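PDB 3GRF: ornithine carbamoyltransferase from Giardia intestinalis, which probably catalyses the reversible interconversion of ornithine and carbamoyl phosphate with citrulline and phosphate, in the arginine degradation pathway. Local coordinates for residues T39-N44 with V317-L322; T67-H72 with S313-L318. All blocks are in the same frame, centred on the assembly; numbering follows the deposited sequence.

Interaction 1. Residues T39-N44 with V317-L322; sequences TARAAN and VLDFFL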
ATOM      1  N   THR A  39      17.591  -3.780  11.614  1.00 22.81           N
ATOM      2  CA  THR A  39      16.903  -2.632  11.133  1.00 25.51           C
ATOM      3  C   THR A  39      17.229  -2.258   9.660  1.00 25.88           C
ATOM      4  O   THR A  39      16.563  -1.415   9.043  1.00 28.53           O
ATOM      5  CB  THR A  39      17.158  -1.572  12.186  1.00 29.84           C
ATOM      6  OG1 THR A  39      15.906  -1.084  12.665  1.00 33.30           O
ATOM      7  CG2 THR A  39      18.024  -0.518  11.726  1.00 26.97           C
ATOM      8  N   ALA A  40      18.243  -2.900   9.087  1.00 28.80           N
ATOM      9  CA  ALA A  40      18.688  -2.599   7.728  1.00 33.39           C
ATOM     10  C   ALA A  40      18.884  -3.884   6.921  1.00 33.65           C
ATOM     11  O   ALA A  40      19.461  -3.873   5.829  1.00 30.61           O
ATOM     12  CB  ALA A  40      19.952  -1.781   7.766  1.00 32.59           C
ATOM     13  N   ARG A  41      18.377  -4.992   7.456  1.00 31.15           N
ATOM     14  CA  ARG A  41      18.491  -6.313   6.809  1.00 29.29           C
ATOM     15  C   ARG A  41      17.827  -6.394   5.424  1.00 30.49           C
ATOM     16  O   ARG A  41      18.389  -7.005   4.503  1.00 32.41           O
ATOM     17  CB  ARG A  41      17.962  -7.411   7.742  1.00 25.91           C
ATOM     18  CG  ARG A  41      18.849  -7.731   8.982  1.00 37.19           C
ATOM     19  CD  ARG A  41      20.252  -8.285   8.609  1.00 35.88           C
ATOM     20  NE  ARG A  41      20.138  -9.635   8.054  1.00 40.85           N
ATOM     21  CZ  ARG A  41      21.143 -10.445   7.718  1.00 35.12           C
ATOM     22  NH1 ARG A  41      22.408 -10.084   7.842  1.00 33.17           N
ATOM     23  NH2 ARG A  41      20.856 -11.652   7.262  1.00 29.95           N
ATOM     24  N   ALA A  42      16.675  -5.737   5.252  1.00 25.57           N
ATOM     25  CA  ALA A  42      16.006  -5.651   3.931  1.00 33.00           C
ATOM     26  C   ALA A  42      15.976  -4.245   3.357  1.00 24.90           C
ATOM     27  O   ALA A  42      15.091  -3.923   2.576  1.00 22.16           O
ATOM     28  CB  ALA A  42      14.521  -6.196   4.031  1.00 21.62           C
ATOM     29  N   ALA A  43      16.920  -3.393   3.733  1.00 19.09           N
ATOM     30  CA  ALA A  43      16.938  -2.042   3.227  1.00 24.57           C
ATOM     31  C   ALA A  43      16.853  -2.104   1.707  1.00 31.14           C
ATOM     32  O   ALA A  43      17.565  -2.895   1.095  1.00 32.79           O
ATOM     33  CB  ALA A  43      18.242  -1.334   3.657  1.00 25.82           C
ATOM     34  N   ASN A  44      15.976  -1.271   1.109  1.00 29.47           N
ATOM     35  CA  ASN A  44      15.774  -1.166  -0.355  1.00 28.15           C
ATOM     36  C   ASN A  44      15.248  -2.389  -1.078  1.00 27.46           C
ATOM     37  O   ASN A  44      15.252  -2.464  -2.340  1.00 25.82           O
ATOM     38  CB  ASN A  44      17.012  -0.650  -1.068  1.00 25.34           C
ATOM     39  CG  ASN A  44      17.461   0.678  -0.530  1.00 33.84           C
ATOM     40  OD1 ASN A  44      16.869   1.711  -0.822  1.00 29.91           O
ATOM     41  ND2 ASN A  44      18.465   0.649   0.324  1.00 23.79           N
ATOM     42  N   VAL A 317      11.520 -15.441   8.727  1.00 24.57           N
ATOM     43  CA  VAL A 317      11.388 -16.139   7.472  1.00 23.28           C
ATOM     44  C   VAL A 317      11.799 -15.345   6.228  1.00 24.71           C
ATOM     45  O   VAL A 317      12.516 -15.864   5.365  1.00 33.19           O
ATOM     46  CB  VAL A 317       9.929 -16.594   7.295  1.00 28.19           C
ATOM     47  CG1 VAL A 317       9.767 -17.169   5.941  1.00 23.13           C
ATOM     48  CG2 VAL A 317       9.576 -17.598   8.410  1.00 22.22           C
ATOM     49  N   LEU A 318      11.340 -14.093   6.134  1.00 27.53           N
ATOM     50  CA  LEU A 318      11.692 -13.179   5.036  1.00 24.45           C
ATOM     51  C   LEU A 318      13.200 -12.968   5.027  1.00 24.62           C
ATOM     52  O   LEU A 318      13.826 -13.120   4.035  1.00 27.17           O
ATOM     53  CB  LEU A 318      10.939 -11.844   5.178  1.00 21.63           C
ATOM     54  CG  LEU A 318       9.395 -12.013   4.998  1.00 27.12           C
ATOM     55  CD1 LEU A 318       8.568 -10.806   5.421  1.00 24.30           C
ATOM     56  CD2 LEU A 318       9.052 -12.385   3.546  1.00 24.11           C
ATOM     57  N   ASP A 319      13.778 -12.649   6.162  1.00 25.34           N
ATOM     58  CA  ASP A 319      15.213 -12.432   6.238  1.00 21.83           C
ATOM     59  C   ASP A 319      15.992 -13.600   5.690  1.00 26.15           C
ATOM     60  O   ASP A 319      16.859 -13.444   4.833  1.00 34.88           O
ATOM     61  CB  ASP A 319      15.633 -12.189   7.688  1.00 29.41           C
ATOM     62  CG  ASP A 319      17.106 -11.879   7.798  1.00 34.64           C
ATOM     63  OD1 ASP A 319      17.470 -10.766   7.373  1.00 34.80           O
ATOM     64  OD2 ASP A 319      17.885 -12.751   8.262  1.00 35.62           O
ATOM     65  N   PHE A 320      15.671 -14.780   6.194  1.00 29.18           N
ATOM     66  CA  PHE A 320      16.297 -16.006   5.772  1.00 31.41           C
ATOM     67  C   PHE A 320      16.144 -16.262   4.286  1.00 27.63           C
ATOM     68  O   PHE A 320      17.091 -16.653   3.649  1.00 29.07           O
ATOM     69  CB  PHE A 320      15.670 -17.149   6.558  1.00 37.04           C
ATOM     70  CG  PHE A 320      16.354 -18.468   6.391  1.00 30.34           C
ATOM     71  CD1 PHE A 320      17.637 -18.662   6.871  1.00 41.17           C
ATOM     72  CD2 PHE A 320      15.682 -19.535   5.826  1.00 45.05           C
ATOM     73  CE1 PHE A 320      18.238 -19.894   6.768  1.00 48.84           C
ATOM     74  CE2 PHE A 320      16.280 -20.765   5.719  1.00 48.59           C
ATOM     75  CZ  PHE A 320      17.560 -20.940   6.195  1.00 36.84           C
ATOM     76  N   PHE A 321      14.949 -16.103   3.717  1.00 30.35           N
ATOM     77  CA  PHE A 321      14.818 -16.422   2.278  1.00 26.97           C
ATOM     78  C   PHE A 321      15.425 -15.354   1.395  1.00 33.81           C
ATOM     79  O   PHE A 321      15.860 -15.638   0.280  1.00 34.24           O
ATOM     80  CB  PHE A 321      13.363 -16.775   1.884  1.00 33.43           C
ATOM     81  CG  PHE A 321      13.001 -18.214   2.216  1.00 25.30           C
ATOM     82  CD1 PHE A 321      13.143 -19.217   1.273  1.00 32.66           C
ATOM     83  CD2 PHE A 321      12.624 -18.570   3.501  1.00 25.32           C
ATOM     84  CE1 PHE A 321      12.841 -20.538   1.583  1.00 26.71           C
ATOM     85  CE2 PHE A 321      12.347 -19.899   3.826  1.00 33.85           C
ATOM     86  CZ  PHE A 321      12.469 -20.889   2.868  1.00 29.85           C
ATOM     87  N   LEU A 322      15.486 -14.135   1.929  1.00 36.05           N
ATOM     88  CA  LEU A 322      16.126 -12.997   1.288  1.00 38.18           C
ATOM     89  C   LEU A 322      17.651 -13.286   1.092  1.00 37.39           C
ATOM     90  O   LEU A 322      18.239 -12.862   0.090  1.00 35.83           O
ATOM     91  CB  LEU A 322      15.952 -11.732   2.141  1.00 34.28           C
ATOM     92  CG  LEU A 322      15.194 -10.532   1.511  1.00 41.15           C
ATOM     93  CD1 LEU A 322      14.400 -10.977   0.283  1.00 37.86           C
ATOM     94  CD2 LEU A 322      14.282  -9.892   2.550  1.00 36.75           C
TER

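Interaction 2. Residues T67-H72 with S313-L318; sequences TRLGGH and SAMAVL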
ATOM      1  N   THR A  67       8.966  -3.374   7.054  1.00 23.92           N
ATOM      2  CA  THR A  67       9.345  -2.050   7.610  1.00 24.68           C
ATOM      3  C   THR A  67      10.384  -2.200   8.704  1.00 27.09           C
ATOM      4  O   THR A  67      11.334  -1.405   8.809  1.00 27.57           O
ATOM      5  CB  THR A  67       8.110  -1.327   8.156  1.00 27.72           C
ATOM      6  OG1 THR A  67       7.152  -1.214   7.092  1.00 20.50           O
ATOM      7  CG2 THR A  67       8.456   0.082   8.679  1.00 20.71           C
ATOM      8  N   ARG A  68      10.230  -3.222   9.530  1.00 24.59           N
ATOM      9  CA  ARG A  68      11.162  -3.412  10.669  1.00 30.14           C
ATOM     10  C   ARG A  68      12.564  -3.821  10.272  1.00 30.25           C
ATOM     11  O   ARG A  68      13.511  -3.663  11.043  1.00 27.73           O
ATOM     12  CB  ARG A  68      10.574  -4.380  11.677  1.00 23.10           C
ATOM     13  CG  ARG A  68       9.473  -3.705  12.494  1.00 29.00           C
ATOM     14  CD  ARG A  68       8.739  -4.697  13.359  1.00 44.65           C
ATOM     15  NE  ARG A  68       9.462  -5.062  14.583  1.00 45.17           N
ATOM     16  CZ  ARG A  68       9.246  -4.542  15.791  1.00 45.73           C
ATOM     17  NH1 ARG A  68       8.348  -3.588  15.953  1.00 35.68           N
ATOM     18  NH2 ARG A  68       9.955  -4.966  16.846  1.00 38.98           N
ATOM     19  N   LEU A  69      12.651  -4.389   9.065  1.00 26.62           N
ATOM     20  CA  LEU A  69      13.861  -4.899   8.440  1.00 25.57           C
ATOM     21  C   LEU A  69      14.374  -3.824   7.519  1.00 26.28           C
ATOM     22  O   LEU A  69      15.495  -3.907   7.072  1.00 30.49           O
ATOM     23  CB  LEU A  69      13.519  -6.149   7.635  1.00 26.16           C
ATOM     24  CG  LEU A  69      13.777  -7.590   8.073  1.00 28.06           C
ATOM     25  CD1 LEU A  69      14.270  -7.777   9.472  1.00 27.41           C
ATOM     26  CD2 LEU A  69      12.529  -8.419   7.816  1.00 41.88           C
ATOM     27  N   GLY A  70      13.526  -2.833   7.213  1.00 26.23           N
ATOM     28  CA  GLY A  70      13.919  -1.602   6.512  1.00 24.59           C
ATOM     29  C   GLY A  70      13.602  -1.585   5.037  1.00 30.84           C
ATOM     30  O   GLY A  70      14.150  -0.771   4.279  1.00 28.37           O
ATOM     31  N   GLY A  71      12.718  -2.489   4.633  1.00 22.04           N
ATOM     32  CA  GLY A  71      12.391  -2.690   3.234  1.00 27.81           C
ATOM     33  C   GLY A  71      10.910  -2.374   3.133  1.00 19.86           C
ATOM     34  O   GLY A  71      10.394  -1.569   3.926  1.00 25.77           O
ATOM     35  N   HIS A  72      10.234  -3.001   2.181  1.00 25.02           N
ATOM     36  CA  HIS A  72       8.828  -2.624   1.864  1.00 24.72           C
ATOM     37  C   HIS A  72       8.089  -3.815   1.301  1.00 23.51           C
ATOM     38  O   HIS A  72       8.678  -4.589   0.570  1.00 26.79           O
ATOM     39  CB  HIS A  72       8.782  -1.513   0.815  1.00 23.05           C
ATOM     40  CG  HIS A  72       7.402  -0.970   0.604  1.00 28.42           C
ATOM     41  ND1 HIS A  72       6.712  -1.130  -0.577  1.00 26.13           N
ATOM     42  CD2 HIS A  72       6.560  -0.335   1.450  1.00 28.44           C
ATOM     43  CE1 HIS A  72       5.508  -0.601  -0.459  1.00 25.23           C
ATOM     44  NE2 HIS A  72       5.389  -0.103   0.759  1.00 28.97           N
ATOM     45  N   SER A 313       8.117 -13.881  13.671  1.00 23.40           N
ATOM     46  CA  SER A 313       8.365 -15.083  12.839  1.00 22.18           C
ATOM     47  C   SER A 313       8.349 -14.776  11.330  1.00 25.24           C
ATOM     48  O   SER A 313       8.964 -15.476  10.526  1.00 27.34           O
ATOM     49  CB  SER A 313       7.347 -16.131  13.201  1.00 25.38           C
ATOM     50  OG  SER A 313       6.056 -15.560  13.070  1.00 24.77           O
ATOM     51  N   ALA A 314       7.673 -13.705  10.955  1.00 24.68           N
ATOM     52  CA  ALA A 314       7.653 -13.287   9.558  1.00 22.69           C
ATOM     53  C   ALA A 314       8.969 -12.653   9.226  1.00 27.32           C
ATOM     54  O   ALA A 314       9.494 -12.908   8.147  1.00 25.89           O
ATOM     55  CB  ALA A 314       6.488 -12.311   9.264  1.00 26.58           C
ATOM     56  N   MET A 315       9.510 -11.825  10.137  1.00 27.20           N
ATOM     57  CA  MET A 315      10.760 -11.119   9.862  1.00 27.16           C
ATOM     58  C   MET A 315      11.870 -12.149   9.673  1.00 28.43           C
ATOM     59  O   MET A 315      12.800 -11.932   8.889  1.00 29.37           O
ATOM     60  CB  MET A 315      11.164 -10.192  11.023  1.00 24.91           C
ATOM     61  CG  MET A 315      10.164  -9.107  11.434  1.00 29.38           C
ATOM     62  SD  MET A 315      10.615  -8.185  12.932  1.00 29.91           S
ATOM     63  CE  MET A 315      11.212  -9.463  14.023  1.00 45.08           C
ATOM     64  N   ALA A 316      11.801 -13.236  10.439  1.00 33.02           N
ATOM     65  CA  ALA A 316      12.814 -14.293  10.403  1.00 25.00           C
ATOM     66  C   ALA A 316      12.722 -15.028   9.108  1.00 21.22           C
ATOM     67  O   ALA A 316      13.707 -15.284   8.439  1.00 20.42           O
ATOM     68  CB  ALA A 316      12.642 -15.261  11.578  1.00 23.19           C
ATOM     69  N   VAL A 317      11.520 -15.441   8.727  1.00 24.57           N
ATOM     70  CA  VAL A 317      11.388 -16.139   7.472  1.00 23.28           C
ATOM     71  C   VAL A 317      11.799 -15.345   6.228  1.00 24.71           C
ATOM     72  O   VAL A 317      12.516 -15.864   5.365  1.00 33.19           O
ATOM     73  CB  VAL A 317       9.929 -16.594   7.295  1.00 28.19           C
ATOM     74  CG1 VAL A 317       9.767 -17.169   5.941  1.00 23.13           C
ATOM     75  CG2 VAL A 317       9.576 -17.598   8.410  1.00 22.22           C
ATOM     76  N   LEU A 318      11.340 -14.093   6.134  1.00 27.53           N
ATOM     77  CA  LEU A 318      11.692 -13.179   5.036  1.00 24.45           C
ATOM     78  C   LEU A 318      13.200 -12.968   5.027  1.00 24.62           C
ATOM     79  O   LEU A 318      13.826 -13.120   4.035  1.00 27.17           O
ATOM     80  CB  LEU A 318      10.939 -11.844   5.178  1.00 21.63           C
ATOM     81  CG  LEU A 318       9.395 -12.013   4.998  1.00 27.12           C
ATOM     82  CD1 LEU A 318       8.568 -10.806   5.421  1.00 24.30           C
ATOM     83  CD2 LEU A 318       9.052 -12.385   3.546  1.00 24.11           C
TER

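Interaction 1. Residues T39-N44 with V317-L322
Asp319 OD2 is held by two arginines: NH2 of Arg41 reaches it across the contact by a weak bond of 3.3 Å bent to 148°, and NH2 of Arg27, from helix 18-33, forms a salt bridge to it. The stronger link to Arg41 runs through the other carboxylate oxygen. There Arg41 NE donates to Asp319 OD1 at 3.0 Å and 172°, nearly straight; the proton meets the syn lone pair of OD1, which itself lies almost in the guanidinium plane. The carboxylate therefore faces the NE edge of the guanidinium, but the two planes are 44° apart, which fits one good bond and one poor one better than an even two-pronged pair. With CG beside its backbone N and further bends at chi2 and chi3, the Arg41 chain wraps round the acceptor until even its CB lies 3.4 Å from Asp319 OD1. Two arginines around one largely buried carboxylate would be expected to favour its ionised form. One helical turn later the contact becomes apolar, where Leu322 CD2 rests on Ala42 CB at 4.0 Å; Leu322 is modelled away from staggered torsions, so this methyl position is uncertain. Both CB atoms point across the interface. Arg41 and Ala42 are the middle residues of a type I beta turn from Ala40 to Ala43, so the turn offers its charged and its small apolar corner to successive turns of the helix. This places the end of helix 303-322 against the carbamoyl phosphate domain, as in transcarbamoylases generally, where the C-terminal helix crosses back from the ornithine domain.

Interaction 2. Residues T67-H72 with S313-L318
Met315 is the first residue of 313-318 to meet 67-72, and it does so with three parts. Its CB faces the other segment and lies 3.9 Å from Leu69 CD2, an apolar contact. Its carbonyl O is touched by that same methyl, with Leu69 CD2 3.7 Å from Met315 O. Its sulfur is carried outward because CG stands beside the backbone N and the chain then runs on extended (chi2 173°), which brings SD to 3.7 Å from Arg68 NE. The sulfur sits at the edge of the guanidinium, near its plane, while Arg68 CB and CD lie together on one side of Met315 SD, each 4.0 Å away; the approach is a van der Waals one. Leu69 is modelled far from a staggered form (chi2 7°), so its methyl positions deserve some reserve. A turn further on, Leu318 makes only a looser approach, its CB 4.6 Å from Leu69 CD2, and packs instead on Ala65 and Met66 of helix 56-69. Arg68 and Leu69, both with CB directed at helix 303-322, lie near the C-terminal end of their own. Gly70, with phi 100°, ends it in a Schellman motif, Gly71 N pairing with Met66 O. The chain then enters strand 72-77, where His72 binds nickel together with His72 of the two neighbouring subunits. Helix 56-69 and the parallel strands 46-51 and 72-77 form a beta-alpha-beta crossover, and helix 303-322 packs against the C-terminal end of the crossover helix.

In the fold
Both interactions join helix 303-322 to the carbamoyl phosphate domain, and their centres are only 5 Å apart. Interaction 2, one turn earlier on the helix, is buried and carried by apolar and sulfur contacts; interaction 1, nearer the C-terminus and partly buried, adds a salt bridge. The two share Val317, which packs on helix 135-151 and Leu10, and Leu318, which packs on an earlier turn of helix 56-69. On the facing side, loop 39-44 and the end of helix 56-69 are connected: Ala42 N lies 2.8 Å from Leu69 O, a probable hydrogen bond, and Arg41 CB packs on Leu69 CD1. The last helix thus meets a single continuous surface formed by two separate pieces of chain.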